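FrnE protein (Deinococcus radiodurans, PDB 5CO3) probably acts as a cytoplasmic disulfide oxidoreductase of the DsbA-like branch of the thioredoxin superfamily, making, breaking or reshuffling protein disulfides. Local coordinates at residues 177-180 and 181-184; 111-114 and 115-118; 74-77 and 78-82; 63-66 and 67-70. All coordinates share one frame; numbering follows the deposited sequence. Where two conformers were deposited one is given.

Contact 1: residues 177-180 and 181-184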
loop_
_atom_site.group_PDB
_atom_site.type_symbol
_atom_site.label_atom_id
_atom_site.label_comp_id
_atom_site.label_asym_id
_atom_site.label_seq_id
_atom_site.Cartn_x
_atom_site.Cartn_y
_atom_site.Cartn_z
ATOM N N ARG A 177 12.502 0.955 7.344
ATOM C CA ARG A 177 12.563 2.071 8.281
ATOM C C ARG A 177 12.719 3.403 7.546
ATOM O O ARG A 177 12.185 4.425 7.981
ATOM C CB ARG A 177 13.711 1.877 9.279
ATOM C CG ARG A 177 13.488 0.716 10.232
ATOM C CD ARG A 177 12.317 0.973 11.161
ATOM N NE ARG A 177 12.173 -0.109 12.130
ATOM C CZ ARG A 177 11.029 -0.725 12.416
ATOM N NH1 ARG A 177 9.900 -0.367 11.815
ATOM N NH2 ARG A 177 11.019 -1.700 13.312
ATOM N N TYR A 178 13.437 3.386 6.426
ATOM C CA TYR A 178 13.638 4.603 5.650
ATOM C C TYR A 178 12.326 5.043 5.016
ATOM O O TYR A 178 12.012 6.233 4.979
ATOM C CB TYR A 178 14.716 4.399 4.583
ATOM C CG TYR A 178 16.126 4.454 5.143
ATOM C CD1 TYR A 178 16.354 4.795 6.473
ATOM C CD2 TYR A 178 17.227 4.178 4.341
ATOM C CE1 TYR A 178 17.635 4.853 6.986
ATOM C CE2 TYR A 178 18.516 4.234 4.850
ATOM C CZ TYR A 178 18.711 4.570 6.174
ATOM O OH TYR A 178 19.986 4.624 6.692
ATOM N N ASP A 179 11.565 4.070 4.528
ATOM C CA ASP A 179 10.219 4.311 4.005
ATOM C C ASP A 179 9.322 5.001 5.022
ATOM O O ASP A 179 8.615 5.958 4.710
ATOM C CB ASP A 179 9.567 2.994 3.586
ATOM C CG ASP A 179 9.677 2.730 2.111
ATOM O OD1 ASP A 179 10.011 3.672 1.357
ATOM O OD2 ASP A 179 9.404 1.581 1.702
ATOM N N GLU A 180 9.349 4.493 6.245
ATOM C CA GLU A 180 8.506 5.012 7.307
ATOM C C GLU A 180 8.943 6.401 7.753
ATOM O O GLU A 180 8.110 7.262 8.053
ATOM C CB GLU A 180 8.509 4.033 8.480
ATOM C CG GLU A 180 7.934 2.684 8.084
ATOM C CD GLU A 180 8.173 1.583 9.099
ATOM O OE1 GLU A 180 9.041 1.727 9.982
ATOM O OE2 GLU A 180 7.488 0.556 8.999
ATOM N N ALA A 181 10.255 6.609 7.810
ATOM C CA ALA A 181 10.802 7.920 8.115
ATOM C C ALA A 181 10.363 8.929 7.059
ATOM O O ALA A 181 9.984 10.054 7.377
ATOM C CB ALA A 181 12.318 7.851 8.206
ATOM N N GLN A 182 10.392 8.515 5.798
ATOM C CA GLN A 182 10.012 9.413 4.718
ATOM C C GLN A 182 8.545 9.828 4.847
ATOM O O GLN A 182 8.208 10.999 4.644
ATOM C CB GLN A 182 10.269 8.769 3.358
ATOM C CG GLN A 182 10.131 9.750 2.207
ATOM C CD GLN A 182 10.457 9.141 0.861
ATOM O OE1 GLN A 182 10.646 7.929 0.742
ATOM N NE2 GLN A 182 10.529 9.983 -0.167
ATOM N N ALA A 183 7.682 8.880 5.210
ATOM C CA ALA A 183 6.269 9.184 5.444
ATOM C C ALA A 183 6.135 10.200 6.573
ATOM O O ALA A 183 5.404 11.187 6.457
ATOM C CB ALA A 183 5.483 7.917 5.772
ATOM N N GLN A 184 6.864 9.957 7.656
ATOM C CA GLN A 184 6.853 10.854 8.799
ATOM C C GLN A 184 7.296 12.255 8.390
ATOM O O GLN A 184 6.647 13.245 8.738
ATOM C CB GLN A 184 7.749 10.308 9.912
ATOM C CG GLN A 184 7.449 10.881 11.283
ATOM C CD GLN A 184 7.856 9.942 12.400
ATOM O OE1 GLN A 184 8.471 8.902 12.158
ATOM N NE2 GLN A 184 7.504 10.297 13.633
#
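The methyl group of Ala181 lies against the carbonyl oxygens of the preceding helical turn, its CB 3.4 Å from Arg177 O. The backbone N of Ala181 points at the same acceptor, and the Ala181 N to Arg177 O bond of 2.9 Å is the first of four consecutive i to i+4 bonds in these two turns, followed by those of Gln182, Ala183 and Gln184. The last rung, Gln184 N to Glu180 O, is 3.0 Å long and nearly straight at 163°. Only the first carbons of the side chains rest on the neighbouring turn: Gln182 CB, for instance, is 3.5 Å from Tyr178 O.

Along one flank an i to i+3 salt bridge spans Arg177 and Glu180. NH1 of Arg177 meets OE1 of Glu180 at 2.9 Å, on the syn lone pair of the carboxylate and within 4° of the guanidinium plane. Glu180 can reach back because its CG stands beside its own backbone N (chi1 -62°), from where the extended chain carries the carboxylate toward the N-terminal end. NH1 also pairs with Glu53, which lies close to Glu180 as a like charge, so the arginine probably screens two carboxylates from each other.

Asp179 faces the interior, where OD1 bonds to the ring of His50 and OD2 to the backbone N of Ser51. Its carbonyl oxygen, besides receiving Ala183 N, takes a bond from the indole of Trp17. Helix 173-186 is thus bonded to strands 12-18 and 45-51 of the central sheet, with Gln182 and Ala183 resting on Trp17 and Arg177 making a cation-pi contact with Phe110 at the start of helix 110-121.

Contact 2: residues 111-114 and 115-118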
loop_
_atom_site.group_PDB
_atom_site.type_symbol
_atom_site.label_atom_id
_atom_site.label_comp_id
_atom_site.label_asym_id
_atom_site.label_seq_id
_atom_site.Cartn_x
_atom_site.Cartn_y
_atom_site.Cartn_z
ATOM N N LEU A 111 8.311 -7.534 9.206
ATOM C CA LEU A 111 8.905 -8.573 8.368
ATOM C C LEU A 111 8.163 -8.702 7.040
ATOM O O LEU A 111 8.783 -8.915 5.999
ATOM C CB LEU A 111 8.915 -9.922 9.094
ATOM C CG LEU A 111 9.978 -10.133 10.167
ATOM C CD1 LEU A 111 9.670 -11.382 10.988
ATOM C CD2 LEU A 111 11.363 -10.218 9.522
ATOM N N ALA A 112 6.838 -8.579 7.083
ATOM C CA ALA A 112 6.023 -8.590 5.878
ATOM C C ALA A 112 6.423 -7.445 4.959
ATOM O O ALA A 112 6.547 -7.634 3.753
ATOM C CB ALA A 112 4.562 -8.494 6.248
ATOM N N HIS A 113 6.644 -6.259 5.522
ATOM C CA HIS A 113 7.083 -5.127 4.708
ATOM C C HIS A 113 8.452 -5.397 4.101
ATOM O O HIS A 113 8.723 -4.995 2.968
ATOM C CB HIS A 113 7.097 -3.834 5.526
ATOM C CG HIS A 113 5.734 -3.239 5.712
ATOM N ND1 HIS A 113 5.036 -2.642 4.680
ATOM C CD2 HIS A 113 4.939 -3.149 6.804
ATOM C CE1 HIS A 113 3.869 -2.220 5.131
ATOM N NE2 HIS A 113 3.788 -2.511 6.419
ATOM N N GLN A 114 9.313 -6.087 4.850
ATOM C CA GLN A 114 10.616 -6.474 4.320
ATOM C C GLN A 114 10.475 -7.402 3.111
ATOM O O GLN A 114 11.212 -7.277 2.126
ATOM C CB GLN A 114 11.462 -7.157 5.399
ATOM C CG GLN A 114 12.096 -6.179 6.377
ATOM C CD GLN A 114 12.895 -6.878 7.480
ATOM O OE1 GLN A 114 13.829 -7.630 7.199
ATOM N NE2 GLN A 114 12.518 -6.641 8.734
ATOM N N LEU A 115 9.529 -8.334 3.197
ATOM C CA LEU A 115 9.285 -9.271 2.102
ATOM C C LEU A 115 8.837 -8.529 0.844
ATOM O O LEU A 115 9.220 -8.878 -0.276
ATOM C CB LEU A 115 8.236 -10.305 2.504
ATOM C CG LEU A 115 7.898 -11.329 1.416
ATOM C CD1 LEU A 115 9.157 -11.999 0.887
ATOM C CD2 LEU A 115 6.906 -12.366 1.943
ATOM N N ILE A 116 8.035 -7.492 1.026
ATOM C CA ILE A 116 7.602 -6.731 -0.135
ATOM C C ILE A 116 8.805 -6.040 -0.793
ATOM O O ILE A 116 8.941 -6.032 -2.021
ATOM C CB ILE A 116 6.534 -5.711 0.233
ATOM C CG1 ILE A 116 5.266 -6.431 0.673
ATOM C CG2 ILE A 116 6.166 -4.908 -1.011
ATOM C CD1 ILE A 116 4.246 -5.558 1.388
ATOM N N HIS A 117 9.693 -5.485 0.023
ATOM C CA HIS A 117 10.938 -4.923 -0.489
ATOM C C HIS A 117 11.764 -5.954 -1.262
ATOM O O HIS A 117 12.271 -5.650 -2.347
ATOM C CB HIS A 117 11.753 -4.331 0.653
ATOM C CG HIS A 117 11.308 -2.962 1.054
ATOM N ND1 HIS A 117 11.978 -1.820 0.670
ATOM C CD2 HIS A 117 10.251 -2.550 1.791
ATOM C CE1 HIS A 117 11.358 -0.764 1.164
ATOM N NE2 HIS A 117 10.305 -1.177 1.846
ATOM N N TYR A 118 11.879 -7.172 -0.728
ATOM C CA TYR A 118 12.585 -8.245 -1.434
ATOM C C TYR A 118 11.919 -8.525 -2.786
ATOM O O TYR A 118 12.586 -8.597 -3.825
ATOM C CB TYR A 118 12.632 -9.541 -0.595
ATOM C CG TYR A 118 13.188 -10.702 -1.395
ATOM C CD1 TYR A 118 14.559 -10.869 -1.559
ATOM C CD2 TYR A 118 12.338 -11.609 -2.021
ATOM C CE1 TYR A 118 15.070 -11.915 -2.318
ATOM C CE2 TYR A 118 12.837 -12.658 -2.778
ATOM C CZ TYR A 118 14.202 -12.806 -2.923
ATOM O OH TYR A 118 14.709 -13.846 -3.680
#
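Helix 110-121 belongs to the helical part of this DsbA-like protein, and two of its turns meet where His117 turns the edge of its ring back toward the carbonyl oxygen of His113. CD2 of His117 is 3.1 Å from His113 O, which lies at the ring edge and in its plane. The first torsion explains the approach: CG is anti to the carbonyl carbon and beside the backbone N (chi1 -81°), turning the imidazole toward the preceding turn. His113 O also accepts His117 N at 3.1 Å, with an angle of 165°, so one residue approaches the same oxygen through both its amide and its ring carbon.

Ile116 makes a comparable approach one residue earlier. Its CG1 lies 3.5 Å from Ala112 O, the oxygen that receives Ile116 N at 3.1 Å, while CD1 reaches obliquely toward the His113 ring.

In the wider fold, thioredoxin-type proteins carry a CxxC pair at a helix start, here Cys22 and Cys25, and His113 lies near that pair without touching it. Its NE2 is bonded to Asp19 and its ND1 to a glycerol, probably from the crystallisation liquor. His117 NE2 instead pairs with the hydroxyl of Ser51. Leu115 CB packs 3.4 Å from Ala112 O, and its side chain rests on Met128 of helix 125-137. Tyr118, bonded through its N to Gln114 O at 2.9 Å, spreads its side chain over Ala162, Ala163 and Ala166 of helix 160-169.

Contact 3: residues 74-77 and 78-82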
loop_
_atom_site.group_PDB
_atom_site.type_symbol
_atom_site.label_atom_id
_atom_site.label_comp_id
_atom_site.label_asym_id
_atom_site.label_seq_id
_atom_site.Cartn_x
_atom_site.Cartn_y
_atom_site.Cartn_z
ATOM N N TYR A 74 -9.345 2.890 19.834
ATOM C CA TYR A 74 -10.166 4.085 19.647
ATOM C C TYR A 74 -11.090 4.367 20.823
ATOM O O TYR A 74 -11.959 5.231 20.735
ATOM C CB TYR A 74 -10.985 3.958 18.360
ATOM C CG TYR A 74 -10.120 3.822 17.131
ATOM C CD1 TYR A 74 -8.882 4.444 17.065
ATOM C CD2 TYR A 74 -10.530 3.061 16.046
ATOM C CE1 TYR A 74 -8.081 4.323 15.950
ATOM C CE2 TYR A 74 -9.733 2.931 14.924
ATOM C CZ TYR A 74 -8.507 3.564 14.884
ATOM O OH TYR A 74 -7.702 3.441 13.773
ATOM N N SER A 75 -10.892 3.635 21.918
ATOM C CA SER A 75 -11.632 3.863 23.152
ATOM C C SER A 75 -13.144 3.829 22.952
ATOM O O SER A 75 -13.875 4.616 23.554
ATOM C CB SER A 75 -11.221 5.200 23.771
ATOM O OG SER A 75 -9.813 5.284 23.894
ATOM N N ILE A 76 -13.608 2.919 22.104
ATOM C CA ILE A 76 -15.035 2.804 21.841
ATOM C C ILE A 76 -15.559 1.473 22.358
ATOM O O ILE A 76 -14.776 0.596 22.727
ATOM C CB ILE A 76 -15.346 2.935 20.337
ATOM C CG1 ILE A 76 -14.591 1.861 19.548
ATOM C CG2 ILE A 76 -14.991 4.337 19.841
ATOM C CD1 ILE A 76 -14.763 1.953 18.044
ATOM N N SER A 77 -16.879 1.324 22.395
ATOM C CA SER A 77 -17.488 0.073 22.824
ATOM C C SER A 77 -17.168 -1.042 21.839
ATOM O O SER A 77 -16.944 -0.787 20.649
ATOM C CB SER A 77 -19.001 0.227 22.956
ATOM O OG SER A 77 -19.600 0.379 21.681
ATOM N N PRO A 78 -17.134 -2.287 22.323
ATOM C CA PRO A 78 -16.962 -3.400 21.389
ATOM C C PRO A 78 -18.076 -3.453 20.332
ATOM O O PRO A 78 -17.841 -3.946 19.232
ATOM C CB PRO A 78 -16.995 -4.620 22.307
ATOM C CG PRO A 78 -16.404 -4.104 23.604
ATOM C CD PRO A 78 -16.893 -2.686 23.725
ATOM N N ALA A 79 -19.261 -2.940 20.657
ATOM C CA ALA A 79 -20.359 -2.914 19.693
ATOM C C ALA A 79 -20.067 -1.917 18.578
ATOM O O ALA A 79 -20.387 -2.161 17.410
ATOM C CB ALA A 79 -21.670 -2.569 20.382
ATOM N N GLN A 80 -19.457 -0.792 18.941
ATOM C CA GLN A 80 -19.120 0.231 17.955
ATOM C C GLN A 80 -17.956 -0.227 17.087
ATOM O O GLN A 80 -17.951 -0.029 15.870
ATOM C CB GLN A 80 -18.792 1.564 18.637
ATOM C CG GLN A 80 -18.405 2.668 17.660
ATOM C CD GLN A 80 -19.119 3.988 17.919
ATOM O OE1 GLN A 80 -19.981 4.092 18.797
ATOM N NE2 GLN A 80 -18.759 5.004 17.147
ATOM N N ALA A 81 -16.969 -0.850 17.717
ATOM C CA ALA A 81 -15.835 -1.390 16.984
ATOM C C ALA A 81 -16.301 -2.430 15.972
ATOM O O ALA A 81 -15.791 -2.495 14.850
ATOM C CB ALA A 81 -14.823 -1.993 17.943
ATOM N N GLN A 82 -17.280 -3.237 16.373
ATOM C CA GLN A 82 -17.839 -4.243 15.474
ATOM C C GLN A 82 -18.550 -3.576 14.301
ATOM O O GLN A 82 -18.497 -4.061 13.169
ATOM C CB GLN A 82 -18.810 -5.160 16.218
ATOM C CG GLN A 82 -19.344 -6.279 15.344
ATOM C CD GLN A 82 -18.255 -7.224 14.906
ATOM O OE1 GLN A 82 -17.465 -7.704 15.725
ATOM N NE2 GLN A 82 -18.200 -7.503 13.608
HETATM O O HOH W 1 -20.052 2.941 21.469
#
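Ile76, which follows Ser75, the residue whose positive phi takes the chain out of helix 66-74, lies on the opening turn of the next helix, with CD1 3.7 Å from Gln80 CG and 3.9 Å from Ala81 CB. The isoleucine places CG1 between its backbone N and carbonyl carbon (chi1 58°), which brings the end of the branch against the new helix; Leu70 of the preceding helix touches the same side chain.

Ser77 comes next and holds the N-cap position. In one of the two conformers modelled for it, OG accepts Gln80 N at 3.0 Å, with an N-H...O angle of 148°, and so takes up an amide of the first turn that has no helical carbonyl before it. The same Gln80 N makes a further, weak bond to Ser77 O. That carbonyl oxygen has a stronger partner in Ala81 N, 2.9 Å away and nearly straight at 169°, the first i to i+4 bond of the helix. In the same conformer a water extends the cap outward: it lies 2.6 Å from Ser77 OG and donates to Gln80 OE1 at 2.9 Å, joining the capping hydroxyl to the side-chain oxygen of the glutamine whose backbone N-H the hydroxyl accepts.

Pro78 follows directly at the first helical position, where the lack of an N-H costs no hydrogen bond. An N-capping serine followed by proline, with a hydrophobic-staple-like contact between Ile76 and Ala81, is a classic helix start, here opening helix 78-93 after a tight connection from helix 66-74.

Contact 4: residues 63-66 and 67-70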
loop_
_atom_site.group_PDB
_atom_site.type_symbol
_atom_site.label_atom_id
_atom_site.label_comp_id
_atom_site.label_asym_id
_atom_site.label_seq_id
_atom_site.Cartn_x
_atom_site.Cartn_y
_atom_site.Cartn_z
ATOM N N PRO A 63 -2.640 -11.741 20.678
ATOM C CA PRO A 63 -3.628 -12.829 20.584
ATOM C C PRO A 63 -5.097 -12.401 20.534
ATOM O O PRO A 63 -5.957 -13.247 20.298
ATOM C CB PRO A 63 -3.371 -13.637 21.863
ATOM C CG PRO A 63 -2.853 -12.625 22.841
ATOM C CD PRO A 63 -2.003 -11.683 22.007
ATOM N N ILE A 64 -5.392 -11.126 20.756
ATOM C CA ILE A 64 -6.787 -10.731 20.931
ATOM C C ILE A 64 -7.521 -10.574 19.601
ATOM O O ILE A 64 -6.903 -10.448 18.539
ATOM C CB ILE A 64 -6.896 -9.423 21.750
ATOM C CG1 ILE A 64 -6.349 -8.225 20.963
ATOM C CG2 ILE A 64 -6.154 -9.568 23.083
ATOM C CD1 ILE A 64 -6.278 -6.955 21.809
ATOM N N ALA A 65 -8.851 -10.608 19.667
ATOM C CA ALA A 65 -9.673 -10.451 18.472
ATOM C C ALA A 65 -9.486 -9.052 17.910
ATOM O O ALA A 65 -9.329 -8.097 18.669
ATOM C CB ALA A 65 -11.128 -10.702 18.801
ATOM N N MET A 66 -9.502 -8.935 16.581
ATOM C CA MET A 66 -9.405 -7.634 15.923
ATOM C C MET A 66 -10.404 -6.621 16.496
ATOM O O MET A 66 -10.042 -5.460 16.748
ATOM C CB MET A 66 -9.623 -7.774 14.425
ATOM C CG MET A 66 -9.504 -6.457 13.712
ATOM S SD MET A 66 -9.614 -6.678 11.970
ATOM C CE MET A 66 -9.327 -4.982 11.419
ATOM N N ARG A 67 -11.644 -7.063 16.707
ATOM C CA ARG A 67 -12.659 -6.169 17.273
ATOM C C ARG A 67 -12.207 -5.557 18.590
ATOM O O ARG A 67 -12.386 -4.362 18.824
ATOM C CB ARG A 67 -13.988 -6.879 17.513
ATOM C CG ARG A 67 -15.048 -5.950 18.124
ATOM C CD ARG A 67 -16.022 -6.698 18.987
ATOM N NE ARG A 67 -15.339 -7.778 19.686
ATOM C CZ ARG A 67 -15.925 -8.899 20.085
ATOM N NH1 ARG A 67 -17.221 -9.082 19.874
ATOM N NH2 ARG A 67 -15.215 -9.838 20.696
ATOM N N ASP A 68 -11.616 -6.375 19.456
ATOM C CA ASP A 68 -11.181 -5.888 20.757
ATOM C C ASP A 68 -9.962 -4.981 20.664
ATOM O O ASP A 68 -9.834 -4.040 21.445
ATOM C CB ASP A 68 -10.894 -7.063 21.691
ATOM C CG ASP A 68 -12.147 -7.828 22.045
ATOM O OD1 ASP A 68 -13.242 -7.253 21.880
ATOM O OD2 ASP A 68 -12.046 -8.981 22.499
ATOM N N GLY A 69 -9.069 -5.261 19.722
ATOM C CA GLY A 69 -7.912 -4.414 19.508
ATOM C C GLY A 69 -8.327 -3.050 18.993
ATOM O O GLY A 69 -7.779 -2.021 19.391
ATOM N N LEU A 70 -9.311 -3.046 18.104
ATOM C CA LEU A 70 -9.870 -1.811 17.584
ATOM C C LEU A 70 -10.562 -1.023 18.701
ATOM O O LEU A 70 -10.419 0.197 18.789
ATOM C CB LEU A 70 -10.845 -2.126 16.453
ATOM C CG LEU A 70 -11.064 -1.085 15.358
ATOM C CD1 LEU A 70 -11.549 -1.802 14.126
ATOM C CD2 LEU A 70 -12.072 -0.046 15.800
HETATM O O HOH W 2 -10.052 -10.906 22.316
#
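Ala65 O is gripped by two amides of the turn that follows it. Gly69 N gives the better bond, 3.0 Å and nearly along the C=O axis, with an N-H...O angle of 158°; Asp68 N is equally close but reaches it at a poor angle of 120°, a weak second bond. The next rung, Leu70 N to Met66 O, measures 2.9 Å. Beside it, the CB of Leu70 lies 3.4 Å from the same Met66 oxygen.

Asp68 attends to the start of the helix with its side chain as well. A water accepts from Ala65 N at 2.9 Å and donates to Asp68 OD2, so the carboxylate reaches the amide of the N-cap residue through a solvent molecule. The other oxygen, OD1, receives a weak bond from Arg67 NE at 3.1 Å that forms part of a salt bridge; the bend of the arginine chain at chi3 (36°) brings NE round to it. A negative carboxylate at this end of a helix would be expected to interact favourably with the helix dipole.

Ile64 touches the turn from the loop side, its CD1 3.8 Å from Gly69 CA, where no side chain intervenes. On the buried side, Met66 extends onto Phe101 and Val104, and with Arg67 and Leu70 it meets Leu85 of helix 78-93. This is a helix N-terminus whose N-cap amide is linked through water to the aspartate three residues on, where a capping box would have a direct bond; it opens helix 66-74 after strand 61-62.

In the fold
From the N terminus, contact 4 comes first, where the chain leaves strand 61-62 and opens helix 66-74. Contact 3 then starts helix 78-93 after a short turn, and the two lie side by side, their centres about 10 Å apart, with Arg67 and Leu70 against Pro78, Ala81 and Gln82. Contact 2 follows within helix 110-121, and contact 1 comes last, within helix 173-186. Each contact is local, so they run in series, and none nests within or crosses another. Contacts 1 and 2 meet through a weak bond from His117 NE2 to Asp179 OD2, which ties the two helices together beside Ser51 at the central sheet; their centres lie about 24 to 31 Å from those of contacts 3 and 4.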